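Local structure of alpha-fucosidase (Bifidobacterium bifidum, 2EAE) at residues T372-Y377 with A754-Y759; L424-W429 with Q764-F769; D17-K22 with L159-G164. The protein probably hydrolyses alpha-1,2-linked L-fucose from glycans, the chain here being the catalytic part of a longer protein. The protein carries 1 engineered substitution. One frame throughout, in Å; residues are numbered along the deposited sequence.

Contact 1. Residues T372-Y377 with A754-Y759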
loop_
_atom_site.group_PDB
_atom_site.type_symbol
_atom_site.label_atom_id
_atom_site.label_comp_id
_atom_site.label_asym_id
_atom_site.label_seq_id
_atom_site.Cartn_x
_atom_site.Cartn_y
_atom_site.Cartn_z
ATOM N N THR A 372 11.963 15.126 -2.485
ATOM C CA THR A 372 12.634 14.050 -1.764
ATOM C C THR A 372 12.029 13.788 -0.386
ATOM O O THR A 372 12.027 12.666 0.059
ATOM C CB THR A 372 14.184 14.276 -1.617
ATOM O OG1 THR A 372 14.419 15.482 -0.896
ATOM C CG2 THR A 372 14.889 14.313 -3.014
ATOM N N LEU A 373 11.532 14.812 0.286
ATOM C CA LEU A 373 10.808 14.626 1.548
ATOM C C LEU A 373 9.580 13.750 1.346
ATOM O O LEU A 373 9.350 12.844 2.107
ATOM C CB LEU A 373 10.373 15.985 2.102
ATOM C CG LEU A 373 10.895 16.474 3.437
ATOM C CD1 LEU A 373 12.332 16.066 3.795
ATOM C CD2 LEU A 373 10.657 17.974 3.659
ATOM N N VAL A 374 8.803 14.014 0.295
ATOM C CA VAL A 374 7.599 13.188 0.035
ATOM C C VAL A 374 8.016 11.733 -0.251
ATOM O O VAL A 374 7.381 10.786 0.177
ATOM C CB VAL A 374 6.776 13.760 -1.113
ATOM C CG1 VAL A 374 5.650 12.784 -1.523
ATOM C CG2 VAL A 374 6.160 15.116 -0.694
ATOM N N TYR A 375 9.115 11.578 -0.968
ATOM C CA TYR A 375 9.607 10.247 -1.357
ATOM C C TYR A 375 9.930 9.458 -0.082
ATOM O O TYR A 375 9.473 8.310 0.137
ATOM C CB TYR A 375 10.876 10.405 -2.248
ATOM C CG TYR A 375 11.524 9.064 -2.386
ATOM C CD1 TYR A 375 11.080 8.168 -3.357
ATOM C CD2 TYR A 375 12.508 8.628 -1.460
ATOM C CE1 TYR A 375 11.632 6.859 -3.467
ATOM C CE2 TYR A 375 13.062 7.323 -1.562
ATOM C CZ TYR A 375 12.611 6.446 -2.553
ATOM O OH TYR A 375 13.144 5.154 -2.644
ATOM N N LYS A 376 10.743 10.093 0.750
ATOM C CA LYS A 376 11.185 9.532 2.030
ATOM C C LYS A 376 10.026 9.293 3.001
ATOM O O LYS A 376 10.090 8.366 3.781
ATOM C CB LYS A 376 12.186 10.487 2.705
ATOM C CG LYS A 376 13.517 10.589 1.968
ATOM C CD LYS A 376 14.316 11.789 2.508
ATOM C CE LYS A 376 15.725 11.746 1.980
ATOM N NZ LYS A 376 16.489 12.967 2.371
ATOM N N TYR A 377 8.973 10.126 2.939
ATOM C CA TYR A 377 7.835 9.969 3.851
ATOM C C TYR A 377 7.069 8.679 3.506
ATOM O O TYR A 377 6.540 8.054 4.382
ATOM C CB TYR A 377 6.896 11.166 3.674
ATOM C CG TYR A 377 5.892 11.460 4.763
ATOM C CD1 TYR A 377 6.192 11.278 6.115
ATOM C CD2 TYR A 377 4.653 12.021 4.424
ATOM C CE1 TYR A 377 5.251 11.634 7.098
ATOM C CE2 TYR A 377 3.717 12.400 5.403
ATOM C CZ TYR A 377 4.023 12.203 6.723
ATOM O OH TYR A 377 3.112 12.582 7.671
ATOM N N ALA A 754 -0.688 19.927 4.380
ATOM C CA ALA A 754 0.503 20.524 5.054
ATOM C C ALA A 754 1.413 19.512 5.794
ATOM O O ALA A 754 2.624 19.760 5.981
ATOM C CB ALA A 754 0.053 21.629 6.029
ATOM N N ASN A 755 0.814 18.397 6.223
ATOM C CA ASN A 755 1.554 17.311 6.898
ATOM C C ASN A 755 2.020 16.258 5.917
ATOM O O ASN A 755 2.455 15.158 6.304
ATOM C CB ASN A 755 0.716 16.648 7.991
ATOM C CG ASN A 755 -0.560 15.986 7.441
ATOM O OD1 ASN A 755 -0.852 16.061 6.244
ATOM N ND2 ASN A 755 -1.332 15.371 8.335
ATOM N N LEU A 756 1.882 16.591 4.635
ATOM C CA LEU A 756 2.324 15.752 3.520
ATOM C C LEU A 756 1.525 14.463 3.336
ATOM O O LEU A 756 1.909 13.644 2.518
ATOM C CB LEU A 756 3.839 15.479 3.562
ATOM C CG LEU A 756 4.739 16.739 3.543
ATOM C CD1 LEU A 756 6.193 16.346 3.354
ATOM C CD2 LEU A 756 4.346 17.746 2.421
ATOM N N PHE A 757 0.419 14.309 4.076
ATOM C CA PHE A 757 -0.575 13.252 3.779
ATOM C C PHE A 757 -1.202 13.507 2.397
ATOM O O PHE A 757 -1.667 14.621 2.113
ATOM C CB PHE A 757 -1.710 13.253 4.791
ATOM C CG PHE A 757 -1.472 12.408 6.021
ATOM C CD1 PHE A 757 -0.450 11.467 6.080
ATOM C CD2 PHE A 757 -2.384 12.482 7.087
ATOM C CE1 PHE A 757 -0.274 10.667 7.227
ATOM C CE2 PHE A 757 -2.199 11.715 8.250
ATOM C CZ PHE A 757 -1.140 10.796 8.307
ATOM N N ASP A 758 -1.221 12.475 1.568
ATOM C CA ASP A 758 -1.887 12.486 0.247
ATOM C C ASP A 758 -3.394 12.523 0.441
ATOM O O ASP A 758 -3.888 12.009 1.452
ATOM C CB ASP A 758 -1.560 11.206 -0.531
ATOM C CG ASP A 758 -1.707 11.393 -2.036
ATOM O OD1 ASP A 758 -1.008 12.266 -2.596
ATOM O OD2 ASP A 758 -2.534 10.665 -2.613
ATOM N N TYR A 759 -4.125 13.086 -0.520
ATOM C CA TYR A 759 -5.580 13.175 -0.364
ATOM C C TYR A 759 -6.367 12.940 -1.630
ATOM O O TYR A 759 -5.881 13.145 -2.741
ATOM C CB TYR A 759 -5.991 14.515 0.303
ATOM C CG TYR A 759 -5.894 15.826 -0.469
ATOM C CD1 TYR A 759 -6.848 16.183 -1.432
ATOM C CD2 TYR A 759 -4.884 16.745 -0.178
ATOM C CE1 TYR A 759 -6.784 17.435 -2.103
ATOM C CE2 TYR A 759 -4.802 17.981 -0.839
ATOM C CZ TYR A 759 -5.767 18.320 -1.792
ATOM O OH TYR A 759 -5.712 19.540 -2.440
#
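Y377 and L756 make the central contact: CE2 of the tyrosine ring lies 3.6 Å from CB of L756, the two side chains passing at a slant. At the ring edge, in its plane, sits the carbonyl O of L756, 3.7 Å from CD2 of Y377. The phenol end continues along the loop, where OH of Y377 is 3.0 Å from the carbonyl O of N755 and 3.9 Å from CE1 of F757. With CG of Y377 anti to the backbone N (chi1 -162°), the ring leaves helix 364-385 and reaches these loop atoms. A turn earlier on the helix, CG2 of V374 stands 4.2 Å from CD1 of L756, and CB of L373 lies 4.4 Å from the same methyl. L756 therefore has the tyrosine at its base and two aliphatic residues at its tip.

Behind this shell an Asx turn shapes the loop: OD1 of N755 accepts from the backbone N of F757 at 3.1 Å, the donor standing above the carbonyl plane. L756, between them, has the left-handed backbone conformation (phi 69°), and its side chain points to the helix. The other end of the N755 amide, ND2, gives hydrogen bonds to O of T50 and O of Q47, tying the turn to the N-terminal region. All six touching residues are buried, packing the catalytic-domain helix 364-385 against the loop before 766-779. L19 of strand 18-21 packs on L373, Y377 and L756, P52 of strand 51-54 on Y377 and F757, while helix 766-779 meets V374 through N771 and Y377 through N768.

Contact 2. Residues L424-W429 with Q764-F769. Engineered in segment 764-769: A766 (natural residue Asp).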
loop_
_atom_site.group_PDB
_atom_site.type_symbol
_atom_site.label_atom_id
_atom_site.label_comp_id
_atom_site.label_asym_id
_atom_site.label_seq_id
_atom_site.Cartn_x
_atom_site.Cartn_y
_atom_site.Cartn_z
ATOM N N LEU A 424 -5.139 -0.962 -1.990
ATOM C CA LEU A 424 -4.281 -1.869 -1.188
ATOM C C LEU A 424 -3.021 -2.288 -1.962
ATOM O O LEU A 424 -1.936 -2.355 -1.408
ATOM C CB LEU A 424 -5.043 -3.071 -0.669
ATOM C CG LEU A 424 -4.268 -4.078 0.216
ATOM C CD1 LEU A 424 -3.820 -3.383 1.552
ATOM C CD2 LEU A 424 -5.037 -5.349 0.482
ATOM N N GLN A 425 -3.188 -2.565 -3.253
ATOM C CA GLN A 425 -2.071 -2.818 -4.163
ATOM C C GLN A 425 -1.071 -1.666 -4.122
ATOM O O GLN A 425 0.154 -1.907 -4.095
ATOM C CB GLN A 425 -2.588 -2.957 -5.590
ATOM C CG GLN A 425 -3.331 -4.267 -5.856
ATOM C CD GLN A 425 -4.825 -4.245 -5.474
ATOM O OE1 GLN A 425 -5.378 -3.201 -5.099
ATOM N NE2 GLN A 425 -5.507 -5.369 -5.689
ATOM N N MET A 426 -1.572 -0.409 -4.197
ATOM C CA MET A 426 -0.687 0.753 -4.224
ATOM C C MET A 426 0.127 0.852 -2.931
ATOM O O MET A 426 1.330 1.250 -2.966
ATOM C CB MET A 426 -1.458 2.054 -4.509
ATOM C CG MET A 426 -0.506 3.251 -4.806
ATOM S SD MET A 426 -1.433 4.739 -5.272
ATOM C CE MET A 426 -2.544 4.111 -6.494
ATOM N N ASN A 427 -0.514 0.513 -1.812
ATOM C CA ASN A 427 0.166 0.531 -0.506
ATOM C C ASN A 427 1.458 -0.259 -0.537
ATOM O O ASN A 427 2.420 0.119 0.162
ATOM C CB ASN A 427 -0.721 -0.013 0.628
ATOM C CG ASN A 427 -1.741 1.007 1.105
ATOM O OD1 ASN A 427 -1.987 1.992 0.448
ATOM N ND2 ASN A 427 -2.329 0.764 2.271
ATOM N N TYR A 428 1.476 -1.304 -1.362
ATOM C CA TYR A 428 2.601 -2.220 -1.452
ATOM C C TYR A 428 3.358 -2.193 -2.759
ATOM O O TYR A 428 4.078 -3.136 -3.062
ATOM C CB TYR A 428 2.172 -3.639 -1.050
ATOM C CG TYR A 428 1.847 -3.686 0.432
ATOM C CD1 TYR A 428 2.858 -3.893 1.396
ATOM C CD2 TYR A 428 0.524 -3.467 0.872
ATOM C CE1 TYR A 428 2.553 -3.909 2.763
ATOM C CE2 TYR A 428 0.212 -3.465 2.226
ATOM C CZ TYR A 428 1.248 -3.661 3.158
ATOM O OH TYR A 428 0.967 -3.681 4.497
ATOM N N TRP A 429 3.229 -1.113 -3.519
ATOM C CA TRP A 429 4.114 -0.921 -4.680
ATOM C C TRP A 429 5.586 -0.570 -4.384
ATOM O O TRP A 429 6.471 -1.049 -5.112
ATOM C CB TRP A 429 3.535 0.092 -5.666
ATOM C CG TRP A 429 2.348 -0.409 -6.440
ATOM C CD1 TRP A 429 1.953 -1.693 -6.586
ATOM C CD2 TRP A 429 1.403 0.390 -7.163
ATOM N NE1 TRP A 429 0.821 -1.755 -7.355
ATOM C CE2 TRP A 429 0.449 -0.492 -7.709
ATOM C CE3 TRP A 429 1.290 1.768 -7.431
ATOM C CZ2 TRP A 429 -0.630 -0.055 -8.518
ATOM C CZ3 TRP A 429 0.188 2.205 -8.220
ATOM C CH2 TRP A 429 -0.752 1.286 -8.728
ATOM N N GLN A 764 -6.032 9.864 2.102
ATOM C CA GLN A 764 -5.994 8.443 1.714
ATOM C C GLN A 764 -4.513 8.197 1.493
ATOM O O GLN A 764 -3.881 8.917 0.727
ATOM C CB GLN A 764 -6.745 8.214 0.393
ATOM C CG GLN A 764 -8.266 8.403 0.464
ATOM C CD GLN A 764 -8.937 7.288 1.216
ATOM O OE1 GLN A 764 -9.262 7.418 2.413
ATOM N NE2 GLN A 764 -9.106 6.161 0.547
ATOM N N ILE A 765 -3.985 7.144 2.088
ATOM C CA ILE A 765 -2.518 6.987 2.169
ATOM C C ILE A 765 -1.908 6.410 0.890
ATOM O O ILE A 765 -0.729 6.578 0.680
ATOM C CB ILE A 765 -2.102 6.142 3.388
ATOM C CG1 ILE A 765 -0.638 6.449 3.816
ATOM C CG2 ILE A 765 -2.374 4.660 3.120
ATOM C CD1 ILE A 765 -0.268 5.760 5.154
ATOM N N ALA A 766 -2.695 5.710 0.062
ATOM C CA ALA A 766 -2.170 5.041 -1.135
ATOM C C ALA A 766 -1.294 5.943 -2.007
ATOM O O ALA A 766 -0.227 5.539 -2.414
ATOM C CB ALA A 766 -3.336 4.412 -1.985
ATOM N N GLY A 767 -1.718 7.166 -2.274
ATOM C CA GLY A 767 -0.898 8.046 -3.071
ATOM C C GLY A 767 0.478 8.384 -2.495
ATOM O O GLY A 767 1.383 8.680 -3.261
ATOM N N ASN A 768 0.615 8.422 -1.168
ATOM C CA ASN A 768 1.958 8.570 -0.558
ATOM C C ASN A 768 2.850 7.387 -0.964
ATOM O O ASN A 768 4.031 7.571 -1.322
ATOM C CB ASN A 768 1.847 8.601 0.982
ATOM C CG ASN A 768 1.382 9.977 1.500
ATOM O OD1 ASN A 768 2.145 10.973 1.464
ATOM N ND2 ASN A 768 0.161 10.032 1.986
ATOM N N PHE A 769 2.286 6.188 -0.891
ATOM C CA PHE A 769 3.041 4.978 -1.252
ATOM C C PHE A 769 3.283 4.952 -2.763
ATOM O O PHE A 769 4.382 4.517 -3.241
ATOM C CB PHE A 769 2.323 3.721 -0.740
ATOM C CG PHE A 769 2.189 3.651 0.774
ATOM C CD1 PHE A 769 3.303 3.858 1.606
ATOM C CD2 PHE A 769 0.973 3.368 1.365
ATOM C CE1 PHE A 769 3.195 3.761 3.015
ATOM C CE2 PHE A 769 0.858 3.262 2.762
ATOM C CZ PHE A 769 1.983 3.454 3.595
#
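M426 and A766 meet through sulfur and carbonyl: SD of M426 lies 3.2 Å from O of A766, with CG of M426 3.3 Å from the same oxygen. Both of the first two methionine torsions are extended (chi1 -169°, chi2 175°), which carries the sulfur across to helix 766-779, and SD also touches the A766 methyl, at 3.8 Å from CB. A766 is an engineered residue standing where the natural sequence has aspartate. This buried packing adjoins the sugar pocket: Q764 is one of its residues, and the A766 side chain lies about 7 Å from bound fucose.

Amide-to-ring packing forms the second group. OD1 of N427 is 3.4 Å from CD2 of F769, the amide and ring planes turned 69° from each other. Over one face of the same ring sits the main-chain O of N427, 3.6 Å from CG, while OD1 comes in beside CD2.

A looser methyl-to-amide contact completes the set: CG2 of I765 lies 3.8 Å from OD1 of N427, the two side chains roughly perpendicular. The amide nitrogen is held from outside the two segments, ND2 donating to O of N395.

No hydrogen bond joins the two segments, so their fit rests on shape and on a thioether, a methyl and a ring set against carbonyl oxygens.

Contact 3. Residues D17-K22 with L159-G164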
loop_
_atom_site.group_PDB
_atom_site.type_symbol
_atom_site.label_atom_id
_atom_site.label_comp_id
_atom_site.label_asym_id
_atom_site.label_seq_id
_atom_site.Cartn_x
_atom_site.Cartn_y
_atom_site.Cartn_z
ATOM N N ASP A 17 16.306 13.843 8.362
ATOM C CA ASP A 17 15.204 14.384 7.528
ATOM C C ASP A 17 14.048 14.771 8.437
ATOM O O ASP A 17 13.538 13.938 9.156
ATOM C CB ASP A 17 14.729 13.325 6.532
ATOM C CG ASP A 17 15.855 12.789 5.655
ATOM O OD1 ASP A 17 16.626 13.603 5.116
ATOM O OD2 ASP A 17 15.935 11.544 5.468
ATOM N N TRP A 18 13.648 16.045 8.409
ATOM C CA TRP A 18 12.548 16.553 9.221
ATOM C C TRP A 18 11.400 17.086 8.390
ATOM O O TRP A 18 11.634 17.706 7.351
ATOM C CB TRP A 18 13.042 17.750 10.022
ATOM C CG TRP A 18 13.860 17.430 11.266
ATOM C CD1 TRP A 18 14.466 16.237 11.616
ATOM C CD2 TRP A 18 14.178 18.364 12.294
ATOM N NE1 TRP A 18 15.114 16.382 12.825
ATOM C CE2 TRP A 18 14.957 17.678 13.260
ATOM C CE3 TRP A 18 13.884 19.730 12.487
ATOM C CZ2 TRP A 18 15.452 18.317 14.414
ATOM C CZ3 TRP A 18 14.355 20.364 13.641
ATOM C CH2 TRP A 18 15.129 19.653 14.590
ATOM N N LEU A 19 10.180 16.852 8.863
ATOM C CA LEU A 19 9.026 17.713 8.518
ATOM C C LEU A 19 8.864 18.579 9.745
ATOM O O LEU A 19 8.884 18.070 10.860
ATOM C CB LEU A 19 7.724 16.921 8.301
ATOM C CG LEU A 19 7.658 15.650 7.446
ATOM C CD1 LEU A 19 6.175 15.367 7.218
ATOM C CD2 LEU A 19 8.450 15.764 6.114
ATOM N N TRP A 20 8.746 19.885 9.567
ATOM C CA TRP A 20 8.795 20.770 10.747
ATOM C C TRP A 20 7.956 22.020 10.527
ATOM O O TRP A 20 7.761 22.465 9.381
ATOM C CB TRP A 20 10.256 21.124 11.135
ATOM C CG TRP A 20 11.064 21.884 10.128
ATOM C CD1 TRP A 20 11.670 21.396 8.996
ATOM C CD2 TRP A 20 11.400 23.268 10.190
ATOM N NE1 TRP A 20 12.373 22.395 8.358
ATOM C CE2 TRP A 20 12.207 23.561 9.055
ATOM C CE3 TRP A 20 11.066 24.298 11.071
ATOM C CZ2 TRP A 20 12.701 24.840 8.791
ATOM C CZ3 TRP A 20 11.562 25.570 10.812
ATOM C CH2 TRP A 20 12.373 25.829 9.662
ATOM N N TYR A 21 7.395 22.514 11.634
ATOM C CA TYR A 21 6.377 23.552 11.642
ATOM C C TYR A 21 6.695 24.517 12.778
ATOM O O TYR A 21 7.228 24.093 13.819
ATOM C CB TYR A 21 4.970 22.938 11.800
ATOM C CG TYR A 21 4.742 21.885 10.740
ATOM C CD1 TYR A 21 4.158 22.218 9.528
ATOM C CD2 TYR A 21 5.202 20.571 10.920
ATOM C CE1 TYR A 21 3.990 21.253 8.524
ATOM C CE2 TYR A 21 5.049 19.609 9.923
ATOM C CZ TYR A 21 4.446 19.961 8.730
ATOM O OH TYR A 21 4.317 19.018 7.736
ATOM N N LYS A 22 6.383 25.797 12.547
ATOM C CA LYS A 22 6.636 26.879 13.501
ATOM C C LYS A 22 5.425 27.200 14.391
ATOM O O LYS A 22 5.393 28.240 15.062
ATOM C CB LYS A 22 7.078 28.166 12.757
ATOM C CG LYS A 22 8.448 28.118 12.012
ATOM C CD LYS A 22 9.533 27.382 12.797
ATOM C CE LYS A 22 9.805 27.990 14.192
ATOM N NZ LYS A 22 10.996 27.389 14.831
ATOM N N LEU A 159 8.625 16.149 12.810
ATOM C CA LEU A 159 8.634 14.720 12.692
ATOM C C LEU A 159 9.999 14.368 12.120
ATOM O O LEU A 159 10.319 14.727 10.971
ATOM C CB LEU A 159 7.470 14.219 11.797
ATOM C CG LEU A 159 7.342 12.695 11.686
ATOM C CD1 LEU A 159 7.011 12.052 13.056
ATOM C CD2 LEU A 159 6.263 12.363 10.676
ATOM N N ASN A 160 10.810 13.709 12.941
ATOM C CA ASN A 160 12.127 13.240 12.534
ATOM C C ASN A 160 11.981 11.853 11.895
ATOM O O ASN A 160 11.827 10.847 12.579
ATOM C CB ASN A 160 13.107 13.224 13.731
ATOM C CG ASN A 160 14.536 12.914 13.312
ATOM O OD1 ASN A 160 14.765 12.238 12.313
ATOM N ND2 ASN A 160 15.514 13.436 14.067
ATOM N N LEU A 161 12.007 11.830 10.563
ATOM C CA LEU A 161 11.740 10.611 9.813
ATOM C C LEU A 161 12.885 9.646 10.018
ATOM O O LEU A 161 12.686 8.441 9.953
ATOM C CB LEU A 161 11.641 10.927 8.319
ATOM C CG LEU A 161 10.628 11.987 7.858
ATOM C CD1 LEU A 161 10.593 11.981 6.315
ATOM C CD2 LEU A 161 9.282 11.678 8.463
ATOM N N SER A 162 14.073 10.199 10.260
ATOM C CA SER A 162 15.314 9.437 10.321
ATOM C C SER A 162 15.377 8.677 11.637
ATOM O O SER A 162 15.856 7.539 11.685
ATOM C CB SER A 162 16.540 10.361 10.213
ATOM O OG SER A 162 16.644 11.051 8.970
ATOM N N LYS A 163 14.882 9.290 12.705
ATOM C CA LYS A 163 14.871 8.628 14.014
ATOM C C LYS A 163 13.501 8.059 14.398
ATOM O O LYS A 163 13.342 7.446 15.433
ATOM C CB LYS A 163 15.384 9.591 15.098
ATOM C CG LYS A 163 16.856 9.902 15.011
ATOM C CD LYS A 163 17.331 10.500 16.352
ATOM C CE LYS A 163 18.752 11.047 16.281
ATOM N NZ LYS A 163 19.536 10.438 15.173
ATOM N N GLY A 164 12.488 8.275 13.562
ATOM C CA GLY A 164 11.151 7.766 13.860
ATOM C C GLY A 164 10.507 8.349 15.103
ATOM O O GLY A 164 9.976 7.623 15.931
#
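An antiparallel beta ladder at the outer edge of the nine-stranded sheet in the N-terminal domain joins D17-K22 to L159-G164. L19 and L159 form a hydrogen-bonded pair: L19 N donates to O of L159 at 3.0 Å, and L159 N returns a bond to O of L19 at 2.7 Å. W18 and N160 are the adjoining non-hydrogen-bonded pair. Beyond the last bridge, where strand 155-160 ends, the pairing is followed by two more bonds: L161 N donates to O of D17 at 3.0 Å, and D17 N to OG of S162 at 2.9 Å, nearly straight at 172°.

L19 and L159 lie on the face of the sheet that meets Y377 of helix 364-385. On the other face, CG of N160 stands anti to the backbone N (chi1 -173°), which puts its amide at the edge of the W18 indole, the planes 60° apart. ND2 of N160 and NE1 of W18 are 3.2 Å apart, but both are donors and form no bond; ND2 instead binds OD2 of D16. The amide oxygen builds an Asx motif that turns the chain off the strand, OD1 of N160 accepting from K163 N at 3.0 Å and, weakly, from S162 N. A leucine in place of N160 would probably leave K163 N without this acceptor and D16 without its amide donor, setting the turn freer to move.

The D17 carboxylate reaches the catalytic domain, OD1 in a salt bridge with NZ of K376 and OD2 in a hydrogen bond with OH of Y330. Between the strands, CA of W18 makes a C-H...O contact with O of L159 at 3.4 Å.

Overall arrangement
Contact 3 lies wholly in the N-terminal domain, and both its segments come earlier in the chain than those of contacts 1 and 2; these two belong to the catalytic domain, their segments alternating. Contact 1 is the middle member, its centre 11 Å from that of contact 3 and 12 Å from that of contact 2, whereas the centres of contacts 2 and 3 are 21 Å apart, their nearest atoms about 8 Å. The 754-759 loop links them: A754 O probably bonds to Y21 OH, and D758 O probably to Q764 N just before helix 766-779. With Q764 in the fucose pocket, these touches are consistent with continuous packing from the N-terminal sheet edge to that pocket.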